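Local coordinates for protein alpha-ketoglutarate-dependent 2,4-dichlorophenoxyacetate dioxygenase (Bradyrhizobium diazoefficiens, PDB 5BKE) that probably works as a metal- and 2-oxoglutarate-dependent dioxygenase of the TfdA family that degrades aryloxyalkanoate herbicides, at residues Y79-L91 / Y269-T281. Sequence-based numbering, arbitrary orientation.
Sequences YRLQSGLNDVSNL and YDQSQPRDMRRAT. With OGA (N-oxalylglycine), chain O.
Asp-276 OD1 is gripped from opposite faces of its carboxylate: Arg-80 NH2 arrives from above the plane at 2.9 Å, while Arg-278 NE comes in on the syn side. This network sits where strand 86-87 joins as an outermost strand to the long sheet of the cupin-type TauD/TfdA fold, antiparallel to strand 276-281. Arg-80 also holds Asp-87 side-on through NE and NH2, its chain bent at chi3 (63°) to bring the guanidinium between both acids. Leu-81 CD2 lies over one guanidinium face of Arg-80 and likewise covers a face of Arg-278. Asn-86 and Arg-279 form the hydrogen-bonded pair, and Val-88 N continues the pairing to Met-277 O.

Beyond the strand, the Asn-90 amide pins the incoming loop: OD1 takes Arg-275 N at 2.7 Å from above its carbonyl plane, and ND2 gives a 2.9 Å bond to Gln-273 O. Two arginines hold N-oxalylglycine at its two ends. Arg-275, stretched out from CG to NE, meets the glycine carboxylate with NH1 to O3 (2.8 Å) and NH2 to O4 (3.0 Å), both nearly straight. Arg-279 sends NH1 to O1 at the oxalyl end, while its NE and NH2 share Thr-281 OG1 in the guanidinium plane. A leucine in place of Arg-279 would probably leave O1 without this charged donor and Thr-281 OG1 without its two N-H partners. Val-88 CG2 packs 3.5 Å from ligand O2, and water 1 joins Val-88 O to Arg-275 NH1 and Tyr-269 OH.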
loop_
_atom_site.group_PDB
_atom_site.type_symbol
_atom_site.label_atom_id
_atom_site.label_comp_id
_atom_site.label_asym_id
_atom_site.label_seq_id
_atom_site.Cartn_x
_atom_site.Cartn_y
_atom_site.Cartn_z
ATOM N N TYR C 79 -34.603 27.837 46.354
ATOM C CA TYR C 79 -34.691 28.284 44.967
ATOM C C TYR C 79 -35.956 27.731 44.291
ATOM O O TYR C 79 -36.886 27.285 44.975
ATOM C CB TYR C 79 -33.416 27.904 44.194
ATOM C CG TYR C 79 -32.908 26.501 44.461
ATOM C CD1 TYR C 79 -33.346 25.418 43.686
ATOM C CD2 TYR C 79 -31.980 26.254 45.486
ATOM C CE1 TYR C 79 -32.880 24.132 43.928
ATOM C CE2 TYR C 79 -31.511 24.972 45.738
ATOM C CZ TYR C 79 -31.960 23.917 44.957
ATOM O OH TYR C 79 -31.492 22.648 45.201
ATOM N N ARG C 80 -35.970 27.746 42.957
ATOM C CA ARG C 80 -37.190 27.573 42.162
ATOM C C ARG C 80 -37.769 26.152 42.123
ATOM O O ARG C 80 -38.979 25.986 42.278
ATOM C CB ARG C 80 -36.961 28.113 40.745
ATOM C CG ARG C 80 -38.204 28.251 39.872
ATOM C CD ARG C 80 -37.864 28.871 38.525
ATOM N NE ARG C 80 -36.944 28.046 37.733
ATOM C CZ ARG C 80 -37.309 27.170 36.795
ATOM N NH1 ARG C 80 -38.593 26.977 36.497
ATOM N NH2 ARG C 80 -36.377 26.478 36.149
ATOM N N LEU C 81 -36.919 25.145 41.917
ATOM C CA LEU C 81 -37.387 23.768 41.673
ATOM C C LEU C 81 -37.441 22.905 42.938
ATOM O O LEU C 81 -36.550 22.981 43.787
ATOM C CB LEU C 81 -36.545 23.073 40.584
ATOM C CG LEU C 81 -36.333 23.687 39.186
ATOM C CD1 LEU C 81 -35.360 22.829 38.382
ATOM C CD2 LEU C 81 -37.629 23.896 38.409
ATOM N N GLN C 82 -38.486 22.082 43.029
ATOM C CA GLN C 82 -38.745 21.192 44.174
ATOM C C GLN C 82 -38.026 19.834 44.068
ATOM O O GLN C 82 -37.687 19.225 45.087
ATOM C CB GLN C 82 -40.258 20.945 44.331
ATOM C CG GLN C 82 -41.152 22.174 44.167
ATOM C CD GLN C 82 -41.219 23.039 45.412
ATOM O OE1 GLN C 82 -41.954 22.739 46.355
ATOM N NE2 GLN C 82 -40.460 24.129 45.417
ATOM N N SER C 83 -37.802 19.382 42.833
ATOM C CA SER C 83 -37.274 18.045 42.526
ATOM C C SER C 83 -35.741 17.928 42.644
ATOM O O SER C 83 -35.083 18.814 43.189
ATOM C CB SER C 83 -37.701 17.680 41.109
ATOM O OG SER C 83 -37.118 18.591 40.189
ATOM N N GLY C 84 -35.189 16.832 42.119
ATOM C CA GLY C 84 -33.734 16.637 42.019
ATOM C C GLY C 84 -32.961 17.518 41.033
ATOM O O GLY C 84 -31.765 17.770 41.226
ATOM N N LEU C 85 -33.650 18.004 39.998
ATOM C CA LEU C 85 -33.024 18.700 38.862
ATOM C C LEU C 85 -32.281 19.997 39.179
ATOM O O LEU C 85 -32.691 20.772 40.052
ATOM C CB LEU C 85 -34.050 18.961 37.750
ATOM C CG LEU C 85 -34.915 17.815 37.205
ATOM C CD1 LEU C 85 -35.584 18.286 35.933
ATOM C CD2 LEU C 85 -34.147 16.533 36.937
ATOM N N ASN C 86 -31.183 20.214 38.456
ATOM C CA ASN C 86 -30.461 21.484 38.490
ATOM C C ASN C 86 -31.215 22.502 37.648
ATOM O O ASN C 86 -31.621 22.230 36.504
ATOM C CB ASN C 86 -29.025 21.339 37.969
ATOM C CG ASN C 86 -28.347 20.093 38.485
ATOM O OD1 ASN C 86 -28.243 19.092 37.767
ATOM N ND2 ASN C 86 -27.923 20.126 39.749
ATOM N N ASP C 87 -31.410 23.670 38.243
ATOM C CA ASP C 87 -32.080 24.760 37.597
ATOM C C ASP C 87 -31.012 25.523 36.828
ATOM O O ASP C 87 -30.155 26.187 37.421
ATOM C CB ASP C 87 -32.780 25.626 38.648
ATOM C CG ASP C 87 -33.668 26.696 38.044
ATOM O OD1 ASP C 87 -33.671 26.896 36.808
ATOM O OD2 ASP C 87 -34.368 27.358 38.829
ATOM N N VAL C 88 -31.045 25.379 35.502
ATOM C CA VAL C 88 -30.138 26.123 34.611
ATOM C C VAL C 88 -30.914 27.154 33.757
ATOM O O VAL C 88 -30.465 27.560 32.680
ATOM C CB VAL C 88 -29.234 25.184 33.760
ATOM C CG1 VAL C 88 -28.276 24.398 34.649
ATOM C CG2 VAL C 88 -30.059 24.234 32.910
ATOM N N SER C 89 -32.080 27.561 34.271
ATOM C CA SER C 89 -32.919 28.612 33.685
ATOM C C SER C 89 -32.365 30.023 33.940
ATOM O O SER C 89 -31.325 30.185 34.582
ATOM C CB SER C 89 -34.354 28.500 34.223
ATOM O OG SER C 89 -34.484 29.109 35.495
ATOM N N ASN C 90 -33.061 31.039 33.429
ATOM C CA ASN C 90 -32.745 32.432 33.755
ATOM C C ASN C 90 -33.733 33.049 34.777
ATOM O O ASN C 90 -33.857 34.277 34.882
ATOM C CB ASN C 90 -32.629 33.271 32.468
ATOM C CG ASN C 90 -33.967 33.499 31.771
ATOM O OD1 ASN C 90 -34.930 32.748 31.947
ATOM N ND2 ASN C 90 -34.021 34.545 30.959
ATOM N N LEU C 91 -34.413 32.178 35.530
ATOM C CA LEU C 91 -35.486 32.570 36.457
ATOM C C LEU C 91 -35.065 32.479 37.931
ATOM O O LEU C 91 -34.257 31.622 38.303
ATOM C CB LEU C 91 -36.740 31.702 36.219
ATOM C CG LEU C 91 -37.226 31.371 34.793
ATOM C CD1 LEU C 91 -38.257 30.253 34.821
ATOM C CD2 LEU C 91 -37.772 32.592 34.063
ATOM N N TYR C 269 -28.300 35.197 24.915
ATOM C CA TYR C 269 -29.748 35.284 24.773
ATOM C C TYR C 269 -30.291 36.526 25.477
ATOM O O TYR C 269 -29.616 37.099 26.333
ATOM C CB TYR C 269 -30.448 33.992 25.239
ATOM C CG TYR C 269 -30.231 33.572 26.689
ATOM C CD1 TYR C 269 -29.167 32.727 27.046
ATOM C CD2 TYR C 269 -31.116 33.982 27.704
ATOM C CE1 TYR C 269 -28.973 32.327 28.368
ATOM C CE2 TYR C 269 -30.929 33.587 29.030
ATOM C CZ TYR C 269 -29.857 32.759 29.356
ATOM O OH TYR C 269 -29.671 32.360 30.663
ATOM N N ASP C 270 -31.499 36.932 25.081
ATOM C CA ASP C 270 -32.216 38.084 25.634
ATOM C C ASP C 270 -32.670 37.761 27.046
ATOM O O ASP C 270 -33.536 36.908 27.241
ATOM C CB ASP C 270 -33.433 38.395 24.748
ATOM C CG ASP C 270 -34.074 39.756 25.038
ATOM O OD1 ASP C 270 -33.882 40.338 26.126
ATOM O OD2 ASP C 270 -34.797 40.241 24.148
ATOM N N GLN C 271 -32.096 38.453 28.025
ATOM C CA GLN C 271 -32.357 38.156 29.440
ATOM C C GLN C 271 -33.785 38.515 29.924
ATOM O O GLN C 271 -34.298 37.900 30.870
ATOM C CB GLN C 271 -31.241 38.753 30.323
ATOM C CG GLN C 271 -31.296 38.461 31.830
ATOM C CD GLN C 271 -31.625 37.014 32.205
ATOM O OE1 GLN C 271 -31.084 36.053 31.638
ATOM N NE2 GLN C 271 -32.512 36.859 33.185
ATOM N N SER C 272 -34.440 39.456 29.240
ATOM C CA SER C 272 -35.812 39.874 29.584
ATOM C C SER C 272 -36.910 38.826 29.304
ATOM O O SER C 272 -38.027 38.947 29.824
ATOM C CB SER C 272 -36.157 41.209 28.912
ATOM O OG SER C 272 -36.128 41.088 27.502
ATOM N N GLN C 273 -36.595 37.808 28.498
ATOM C CA GLN C 273 -37.555 36.739 28.165
ATOM C C GLN C 273 -37.292 35.413 28.899
ATOM O O GLN C 273 -36.127 35.051 29.100
ATOM C CB GLN C 273 -37.602 36.516 26.660
ATOM C CG GLN C 273 -38.490 37.525 25.962
ATOM C CD GLN C 273 -38.505 37.329 24.471
ATOM O OE1 GLN C 273 -39.233 36.479 23.954
ATOM N NE2 GLN C 273 -37.703 38.120 23.764
ATOM N N PRO C 274 -38.368 34.692 29.305
ATOM C CA PRO C 274 -38.158 33.473 30.098
ATOM C C PRO C 274 -37.401 32.386 29.320
ATOM O O PRO C 274 -37.578 32.245 28.108
ATOM C CB PRO C 274 -39.583 33.015 30.432
ATOM C CG PRO C 274 -40.437 33.606 29.368
ATOM C CD PRO C 274 -39.803 34.923 29.042
ATOM N N ARG C 275 -36.532 31.666 30.022
ATOM C CA ARG C 275 -35.810 30.537 29.462
ATOM C C ARG C 275 -35.795 29.470 30.534
ATOM O O ARG C 275 -34.968 29.519 31.428
ATOM C CB ARG C 275 -34.381 30.944 29.071
ATOM C CG ARG C 275 -33.642 29.864 28.294
ATOM C CD ARG C 275 -32.325 30.359 27.742
ATOM N NE ARG C 275 -31.738 29.386 26.816
ATOM C CZ ARG C 275 -30.831 28.464 27.147
ATOM N NH1 ARG C 275 -30.376 28.364 28.402
ATOM N NH2 ARG C 275 -30.379 27.634 26.215
ATOM N N ASP C 276 -36.734 28.533 30.459
ATOM C CA ASP C 276 -36.866 27.484 31.464
ATOM C C ASP C 276 -36.213 26.185 30.974
ATOM O O ASP C 276 -36.815 25.400 30.220
ATOM C CB ASP C 276 -38.332 27.285 31.876
ATOM C CG ASP C 276 -38.491 26.414 33.119
ATOM O OD1 ASP C 276 -37.499 25.823 33.604
ATOM O OD2 ASP C 276 -39.634 26.308 33.617
ATOM N N MET C 277 -34.968 25.996 31.415
ATOM C CA MET C 277 -34.141 24.847 31.057
ATOM C C MET C 277 -33.756 24.120 32.345
ATOM O O MET C 277 -33.271 24.746 33.302
ATOM C CB MET C 277 -32.877 25.287 30.291
ATOM C CG MET C 277 -33.108 26.207 29.094
ATOM S SD MET C 277 -34.059 25.465 27.740
ATOM C CE MET C 277 -32.840 24.343 27.049
ATOM N N ARG C 278 -33.988 22.809 32.363
ATOM C CA ARG C 278 -33.809 21.976 33.560
ATOM C C ARG C 278 -32.937 20.755 33.251
ATOM O O ARG C 278 -33.150 20.072 32.250
ATOM C CB ARG C 278 -35.167 21.540 34.112
ATOM C CG ARG C 278 -36.177 22.672 34.244
ATOM C CD ARG C 278 -37.459 22.225 34.911
ATOM N NE ARG C 278 -38.429 23.311 34.925
ATOM C CZ ARG C 278 -39.672 23.233 35.402
ATOM N NH1 ARG C 278 -40.147 22.104 35.926
ATOM N NH2 ARG C 278 -40.452 24.307 35.347
ATOM N N ARG C 279 -31.969 20.495 34.127
ATOM C CA ARG C 279 -30.931 19.473 33.926
ATOM C C ARG C 279 -30.990 18.354 34.977
ATOM O O ARG C 279 -31.139 18.627 36.161
ATOM C CB ARG C 279 -29.534 20.132 33.939
ATOM C CG ARG C 279 -28.390 19.244 33.453
ATOM C CD ARG C 279 -27.044 19.952 33.523
ATOM N NE ARG C 279 -26.374 19.719 34.799
ATOM C CZ ARG C 279 -25.332 20.408 35.274
ATOM N NH1 ARG C 279 -24.796 21.419 34.597
ATOM N NH2 ARG C 279 -24.817 20.079 36.453
ATOM N N ALA C 280 -30.895 17.104 34.535
ATOM C CA ALA C 280 -30.560 15.998 35.436
ATOM C C ALA C 280 -29.084 15.656 35.238
ATOM O O ALA C 280 -28.580 15.659 34.099
ATOM C CB ALA C 280 -31.437 14.786 35.177
ATOM N N THR C 281 -28.394 15.380 36.340
ATOM C CA THR C 281 -26.962 15.056 36.297
ATOM C C THR C 281 -26.671 13.699 36.932
ATOM O O THR C 281 -27.071 13.433 38.071
ATOM C CB THR C 281 -26.099 16.162 36.931
ATOM O OG1 THR C 281 -26.581 17.437 36.496
ATOM C CG2 THR C 281 -24.651 16.030 36.486
HETATM C C1 OGA O . -25.927 22.935 31.508
HETATM C C2 OGA O . -25.625 23.986 30.561
HETATM C C4 OGA O . -26.524 25.498 28.843
HETATM C C5 OGA O . -27.913 25.895 28.427
HETATM O O1 OGA O . -24.960 22.279 31.967
HETATM O O2 OGA O . -27.125 22.706 31.788
HETATM O "O2'" OGA O . -24.488 24.450 30.553
HETATM O O3 OGA O . -28.681 26.305 29.328
HETATM N N1 OGA O . -26.595 24.351 29.735
HETATM O O4 OGA O . -28.239 25.785 27.223
HETATM O O HOH W 1 -31.127 29.608 30.865
#